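PDB 3GS9: protein gp18 from Listeria monocytogenes EGD-e, which is a prophage tail protein of the endopeptidase tail family and probably serves as a structural component of the phage tail. Local coordinates for residues Tyr93-Gly107 with Gln141-Asp155. Residues are numbered along the deposited sequence; the frame is centred on the assembly and turned at random.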
loop_
_atom_site.group_PDB
_atom_site.type_symbol
_atom_site.label_atom_id
_atom_site.label_comp_id
_atom_site.label_asym_id
_atom_site.label_seq_id
_atom_site.Cartn_x
_atom_site.Cartn_y
_atom_site.Cartn_z
ATOM N N TYR A 93 -7.289 5.981 -25.889
ATOM C CA TYR A 93 -7.126 7.117 -24.967
ATOM C C TYR A 93 -5.917 6.931 -24.067
ATOM O O TYR A 93 -5.130 7.853 -23.884
ATOM C CB TYR A 93 -8.364 7.258 -24.118
ATOM C CG TYR A 93 -8.214 8.231 -22.967
ATOM C CD1 TYR A 93 -7.985 9.586 -23.214
ATOM C CD2 TYR A 93 -8.353 7.808 -21.661
ATOM C CE1 TYR A 93 -7.832 10.487 -22.167
ATOM C CE2 TYR A 93 -8.238 8.705 -20.607
ATOM C CZ TYR A 93 -7.984 10.048 -20.880
ATOM O OH TYR A 93 -7.888 10.943 -19.833
ATOM N N TYR A 94 -5.773 5.730 -23.526
ATOM C CA TYR A 94 -4.720 5.443 -22.515
ATOM C C TYR A 94 -3.299 5.521 -23.054
ATOM O O TYR A 94 -2.338 5.654 -22.287
ATOM C CB TYR A 94 -4.989 4.130 -21.801
ATOM C CG TYR A 94 -6.179 4.285 -20.920
ATOM C CD1 TYR A 94 -6.088 4.993 -19.757
ATOM C CD2 TYR A 94 -7.424 3.846 -21.328
ATOM C CE1 TYR A 94 -7.185 5.211 -18.944
ATOM C CE2 TYR A 94 -8.556 4.048 -20.521
ATOM C CZ TYR A 94 -8.415 4.732 -19.334
ATOM O OH TYR A 94 -9.468 4.969 -18.497
ATOM N N THR A 95 -3.161 5.503 -24.392
ATOM C CA THR A 95 -1.850 5.717 -24.996
ATOM C C THR A 95 -1.297 7.141 -24.842
ATOM O O THR A 95 -0.149 7.356 -25.149
ATOM C CB THR A 95 -1.787 5.303 -26.516
ATOM O OG1 THR A 95 -2.541 6.217 -27.331
ATOM C CG2 THR A 95 -2.261 3.847 -26.689
ATOM N N CYS A 96 -2.118 8.094 -24.392
ATOM C CA CYS A 96 -1.621 9.451 -24.111
ATOM C C CYS A 96 -0.540 9.477 -23.030
ATOM O O CYS A 96 0.235 10.449 -22.906
ATOM C CB CYS A 96 -2.764 10.435 -23.778
ATOM S SG CYS A 96 -3.554 10.314 -22.210
ATOM N N GLN A 97 -0.492 8.421 -22.232
ATOM C CA GLN A 97 0.539 8.310 -21.226
ATOM C C GLN A 97 1.957 8.200 -21.812
ATOM O O GLN A 97 2.949 8.445 -21.084
ATOM C CB GLN A 97 0.261 7.122 -20.315
ATOM C CG GLN A 97 0.927 7.273 -18.975
ATOM C CD GLN A 97 1.278 5.967 -18.350
ATOM O OE1 GLN A 97 0.755 4.922 -18.733
ATOM N NE2 GLN A 97 2.194 6.007 -17.377
ATOM N N ASP A 98 2.049 7.895 -23.115
ATOM C CA ASP A 98 3.343 7.865 -23.821
ATOM C C ASP A 98 3.920 9.273 -24.061
ATOM O O ASP A 98 5.057 9.418 -24.466
ATOM C CB ASP A 98 3.228 7.095 -25.161
ATOM C CG ASP A 98 3.134 5.570 -24.988
ATOM O OD1 ASP A 98 3.540 5.043 -23.928
ATOM O OD2 ASP A 98 2.697 4.901 -25.959
ATOM N N GLY A 99 3.109 10.291 -23.797
ATOM C CA GLY A 99 3.496 11.700 -23.994
ATOM C C GLY A 99 3.822 12.368 -22.687
ATOM O O GLY A 99 3.209 12.074 -21.663
ATOM N N ARG A 100 4.822 13.246 -22.711
ATOM C CA ARG A 100 5.222 13.980 -21.513
ATOM C C ARG A 100 5.232 15.464 -21.858
ATOM O O ARG A 100 5.685 15.864 -22.950
ATOM C CB ARG A 100 6.635 13.593 -21.027
ATOM C CG ARG A 100 6.825 12.162 -20.478
ATOM C CD ARG A 100 6.939 12.032 -18.935
ATOM N NE ARG A 100 7.458 13.219 -18.294
ATOM C CZ ARG A 100 7.385 13.449 -16.991
ATOM N NH1 ARG A 100 6.832 12.544 -16.168
ATOM N NH2 ARG A 100 7.854 14.592 -16.507
ATOM N N GLN A 101 4.750 16.272 -20.925
ATOM C CA GLN A 101 4.946 17.727 -20.976
ATOM C C GLN A 101 5.826 18.063 -19.780
ATOM O O GLN A 101 5.345 18.129 -18.673
ATOM C CB GLN A 101 3.595 18.478 -20.930
ATOM C CG GLN A 101 3.697 19.987 -20.811
ATOM C CD GLN A 101 4.628 20.623 -21.844
ATOM O OE1 GLN A 101 5.857 20.461 -21.786
ATOM N NE2 GLN A 101 4.060 21.374 -22.776
ATOM N N ASP A 102 7.140 18.223 -20.014
ATOM C CA ASP A 102 8.124 18.477 -18.970
ATOM C C ASP A 102 8.024 19.921 -18.452
ATOM O O ASP A 102 8.435 20.228 -17.324
ATOM C CB ASP A 102 9.543 18.230 -19.525
ATOM C CG ASP A 102 9.739 16.798 -20.047
ATOM O OD1 ASP A 102 9.576 15.850 -19.247
ATOM O OD2 ASP A 102 10.070 16.628 -21.251
ATOM N N ASP A 103 7.529 20.796 -19.318
ATOM C CA ASP A 103 7.423 22.247 -19.003
ATOM C C ASP A 103 6.236 22.477 -18.069
ATOM O O ASP A 103 5.230 21.775 -18.157
ATOM C CB ASP A 103 7.227 23.045 -20.280
ATOM C CG ASP A 103 8.466 23.031 -21.188
ATOM O OD1 ASP A 103 9.577 22.818 -20.665
ATOM O OD2 ASP A 103 8.308 23.225 -22.411
ATOM N N ALA A 104 6.362 23.457 -17.166
ATOM C CA ALA A 104 5.340 23.736 -16.172
ATOM C C ALA A 104 4.949 25.214 -16.267
ATOM O O ALA A 104 5.743 26.051 -16.722
ATOM C CB ALA A 104 5.830 23.343 -14.759
ATOM N N ILE A 105 3.693 25.517 -15.924
ATOM C CA ILE A 105 3.177 26.882 -15.956
ATOM C C ILE A 105 2.481 27.228 -14.643
ATOM O O ILE A 105 1.940 26.373 -13.950
ATOM C CB ILE A 105 2.240 27.130 -17.142
ATOM C CG1 ILE A 105 1.040 26.158 -17.111
ATOM C CG2 ILE A 105 2.995 27.013 -18.447
ATOM C CD1 ILE A 105 0.000 26.509 -18.120
ATOM N N THR A 106 2.558 28.508 -14.297
ATOM C CA THR A 106 2.006 29.016 -13.072
ATOM C C THR A 106 1.171 30.248 -13.335
ATOM O O THR A 106 1.621 31.186 -13.990
ATOM C CB THR A 106 3.142 29.364 -12.119
ATOM O OG1 THR A 106 3.774 28.136 -11.721
ATOM C CG2 THR A 106 2.638 30.122 -10.920
ATOM N N GLY A 107 -0.043 30.250 -12.810
ATOM C CA GLY A 107 -0.913 31.383 -13.013
ATOM C C GLY A 107 -2.355 31.004 -12.942
ATOM O O GLY A 107 -2.691 29.839 -12.699
ATOM N N GLN A 141 -6.066 28.573 -10.079
ATOM C CA GLN A 141 -4.705 29.033 -9.875
ATOM C C GLN A 141 -3.764 27.828 -9.868
ATOM O O GLN A 141 -3.724 27.062 -8.917
ATOM C CB GLN A 141 -4.625 29.833 -8.573
ATOM C CG GLN A 141 -5.506 31.099 -8.591
ATOM C CD GLN A 141 -5.380 31.861 -7.308
ATOM O OE1 GLN A 141 -6.196 31.693 -6.413
ATOM N NE2 GLN A 141 -4.328 32.681 -7.184
ATOM N N GLN A 142 -3.058 27.650 -10.976
ATOM C CA GLN A 142 -2.081 26.594 -11.135
ATOM C C GLN A 142 -0.727 27.012 -10.592
ATOM O O GLN A 142 -0.329 28.181 -10.715
ATOM C CB GLN A 142 -1.961 26.231 -12.605
ATOM C CG GLN A 142 -3.287 25.754 -13.186
ATOM C CD GLN A 142 -3.722 24.369 -12.716
ATOM O OE1 GLN A 142 -2.942 23.556 -12.226
ATOM N NE2 GLN A 142 -5.008 24.115 -12.855
ATOM N N GLU A 143 -0.056 26.076 -9.944
ATOM C CA GLU A 143 1.339 26.273 -9.559
ATOM C C GLU A 143 2.158 25.106 -10.136
ATOM O O GLU A 143 1.957 23.938 -9.764
ATOM C CB GLU A 143 1.474 26.354 -8.035
ATOM C CG GLU A 143 0.815 27.623 -7.436
ATOM C CD GLU A 143 0.946 27.772 -5.931
ATOM O OE1 GLU A 143 1.572 26.910 -5.273
ATOM O OE2 GLU A 143 0.408 28.768 -5.397
ATOM N N ASN A 144 3.022 25.424 -11.100
ATOM C CA ASN A 144 3.843 24.437 -11.765
ATOM C C ASN A 144 2.969 23.342 -12.384
ATOM O O ASN A 144 3.242 22.146 -12.219
ATOM C CB ASN A 144 4.875 23.885 -10.765
ATOM C CG ASN A 144 5.824 24.968 -10.286
ATOM O OD1 ASN A 144 6.278 25.777 -11.088
ATOM N ND2 ASN A 144 6.089 25.015 -8.986
ATOM N N PHE A 145 1.898 23.750 -13.074
ATOM C CA PHE A 145 1.101 22.758 -13.820
ATOM C C PHE A 145 1.923 22.217 -15.005
ATOM O O PHE A 145 2.282 22.965 -15.907
ATOM C CB PHE A 145 -0.235 23.300 -14.343
ATOM C CG PHE A 145 -0.937 22.316 -15.249
ATOM C CD1 PHE A 145 -1.546 21.198 -14.720
ATOM C CD2 PHE A 145 -0.884 22.455 -16.639
ATOM C CE1 PHE A 145 -2.166 20.290 -15.557
ATOM C CE2 PHE A 145 -1.472 21.545 -17.475
ATOM C CZ PHE A 145 -2.121 20.444 -16.930
ATOM N N GLY A 146 2.183 20.910 -14.990
ATOM C CA GLY A 146 3.025 20.281 -15.996
ATOM C C GLY A 146 4.026 19.339 -15.376
ATOM O O GLY A 146 3.844 18.853 -14.254
ATOM N N ASN A 147 5.099 19.075 -16.113
ATOM C CA ASN A 147 6.102 18.121 -15.658
ATOM C C ASN A 147 5.499 16.760 -15.356
ATOM O O ASN A 147 5.648 16.196 -14.262
ATOM C CB ASN A 147 6.888 18.701 -14.469
ATOM C CG ASN A 147 8.156 17.929 -14.176
ATOM O OD1 ASN A 147 8.530 17.025 -14.921
ATOM N ND2 ASN A 147 8.822 18.279 -13.078
ATOM N N ASN A 148 4.757 16.232 -16.321
ATOM C CA ASN A 148 4.187 14.916 -16.143
ATOM C C ASN A 148 3.715 14.354 -17.458
ATOM O O ASN A 148 3.754 15.013 -18.492
ATOM C CB ASN A 148 3.048 14.892 -15.089
ATOM C CG ASN A 148 3.178 13.711 -14.123
ATOM O OD1 ASN A 148 3.285 12.538 -14.537
ATOM N ND2 ASN A 148 3.183 14.008 -12.832
ATOM N N ASN A 149 3.285 13.099 -17.413
ATOM C CA ASN A 149 2.731 12.475 -18.602
ATOM C C ASN A 149 1.321 13.011 -18.853
ATOM O O ASN A 149 0.668 13.511 -17.941
ATOM C CB ASN A 149 2.749 10.950 -18.535
ATOM C CG ASN A 149 1.772 10.417 -17.564
ATOM O OD1 ASN A 149 0.574 10.377 -17.851
ATOM N ND2 ASN A 149 2.250 10.072 -16.358
ATOM N N TYR A 150 0.854 12.862 -20.081
ATOM C CA TYR A 150 -0.406 13.511 -20.472
ATOM C C TYR A 150 -1.606 13.004 -19.687
ATOM O O TYR A 150 -2.532 13.774 -19.389
ATOM C CB TYR A 150 -0.678 13.355 -21.970
ATOM C CG TYR A 150 0.308 14.030 -22.922
ATOM C CD1 TYR A 150 1.281 14.932 -22.474
ATOM C CD2 TYR A 150 0.202 13.800 -24.280
ATOM C CE1 TYR A 150 2.159 15.544 -23.364
ATOM C CE2 TYR A 150 1.055 14.427 -25.193
ATOM C CZ TYR A 150 2.029 15.285 -24.734
ATOM O OH TYR A 150 2.883 15.873 -25.656
ATOM N N LEU A 151 -1.642 11.705 -19.388
ATOM C CA LEU A 151 -2.786 11.152 -18.674
ATOM C C LEU A 151 -2.855 11.710 -17.236
ATOM O O LEU A 151 -3.917 12.093 -16.758
ATOM C CB LEU A 151 -2.682 9.622 -18.648
ATOM C CG LEU A 151 -3.849 8.859 -18.041
ATOM C CD1 LEU A 151 -5.163 9.188 -18.715
ATOM C CD2 LEU A 151 -3.587 7.374 -18.160
ATOM N N THR A 152 -1.713 11.721 -16.544
ATOM C CA THR A 152 -1.661 12.243 -15.171
ATOM C C THR A 152 -2.093 13.717 -15.116
ATOM O O THR A 152 -2.861 14.131 -14.221
ATOM C CB THR A 152 -0.264 12.062 -14.574
ATOM O OG1 THR A 152 -0.007 10.662 -14.504
ATOM C CG2 THR A 152 -0.197 12.716 -13.192
ATOM N N LEU A 153 -1.658 14.483 -16.121
ATOM C CA LEU A 153 -2.006 15.890 -16.215
ATOM C C LEU A 153 -3.514 16.053 -16.438
ATOM O O LEU A 153 -4.159 16.873 -15.777
ATOM C CB LEU A 153 -1.170 16.595 -17.308
ATOM C CG LEU A 153 0.346 16.764 -17.023
ATOM C CD1 LEU A 153 0.990 17.493 -18.209
ATOM C CD2 LEU A 153 0.595 17.470 -15.674
ATOM N N ILE A 154 -4.073 15.279 -17.376
ATOM C CA ILE A 154 -5.511 15.307 -17.618
ATOM C C ILE A 154 -6.260 14.979 -16.322
ATOM O O ILE A 154 -7.202 15.662 -15.928
ATOM C CB ILE A 154 -5.893 14.344 -18.734
ATOM C CG1 ILE A 154 -5.427 14.894 -20.078
ATOM C CG2 ILE A 154 -7.408 14.082 -18.741
ATOM C CD1 ILE A 154 -5.662 13.966 -21.256
ATOM N N ASP A 155 -5.824 13.933 -15.633
ATOM C CA ASP A 155 -6.486 13.551 -14.382
ATOM C C ASP A 155 -6.475 14.673 -13.362
ATOM O O ASP A 155 -7.466 14.878 -12.635
ATOM C CB ASP A 155 -5.856 12.278 -13.833
ATOM C CG ASP A 155 -6.236 11.051 -14.639
ATOM O OD1 ASP A 155 -7.149 11.162 -15.433
ATOM O OD2 ASP A 155 -5.655 9.975 -14.450
HETATM O O HOH W 1 -8.665 10.002 -17.237
HETATM O O HOH W 2 5.285 14.093 -25.562
HETATM O O HOH W 3 5.637 17.786 -24.843
HETATM O O HOH W 4 7.271 13.486 -13.550
HETATM O O HOH W 5 5.571 27.182 -13.485
#
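A two-stranded antiparallel ribbon with two G1 beta bulges joins Arg100-Gly107 to Gln142-Asn149, and the second strand leads, after a turn at Asn147-Asn148, into helix 150-161. In one bulge Asn144 and Phe145 both face Ile105, whose N and O pair with the backbone of Phe145; Asn144 N turns instead to Thr106 OG1 (2.9 Å, 164° at the hydrogen). In the other, Asn147 and Asn148 both face Gln101, and Gln101 N donates to Asn148 O at 2.9 Å. Gly146 CA makes a CA-H...O contact with Asp103 O at 3.4 Å.

The Arg100 chain bends at chi2 (-104°) and chi3, which lays one guanidinium face over Asn148 CA, while Asn147 OD1 lies at its edge, 3.0 Å from Arg100 NH2. At the Arg100-Asn149 end of the ribbon, Tyr150 N donates to Gly99 O (2.9 Å) and Gly99 CA sits over the Tyr150 ring face, 3.8 Å from the centroid, a CH-pi contact; Tyr150 OH is hydrogen-bonded to Asp122 O. Leu151 CD1 reaches Tyr93 OH at 3.4 Å, and Leu151 CD2 meets the Tyr94 ring edge. Asn149 is the N-cap of the helix, its OD1 accepting from Thr152 N (3.0 Å, 170°), which completes a bulged two-stranded antiparallel ribbon that leads through an asparagine N-cap into a helix.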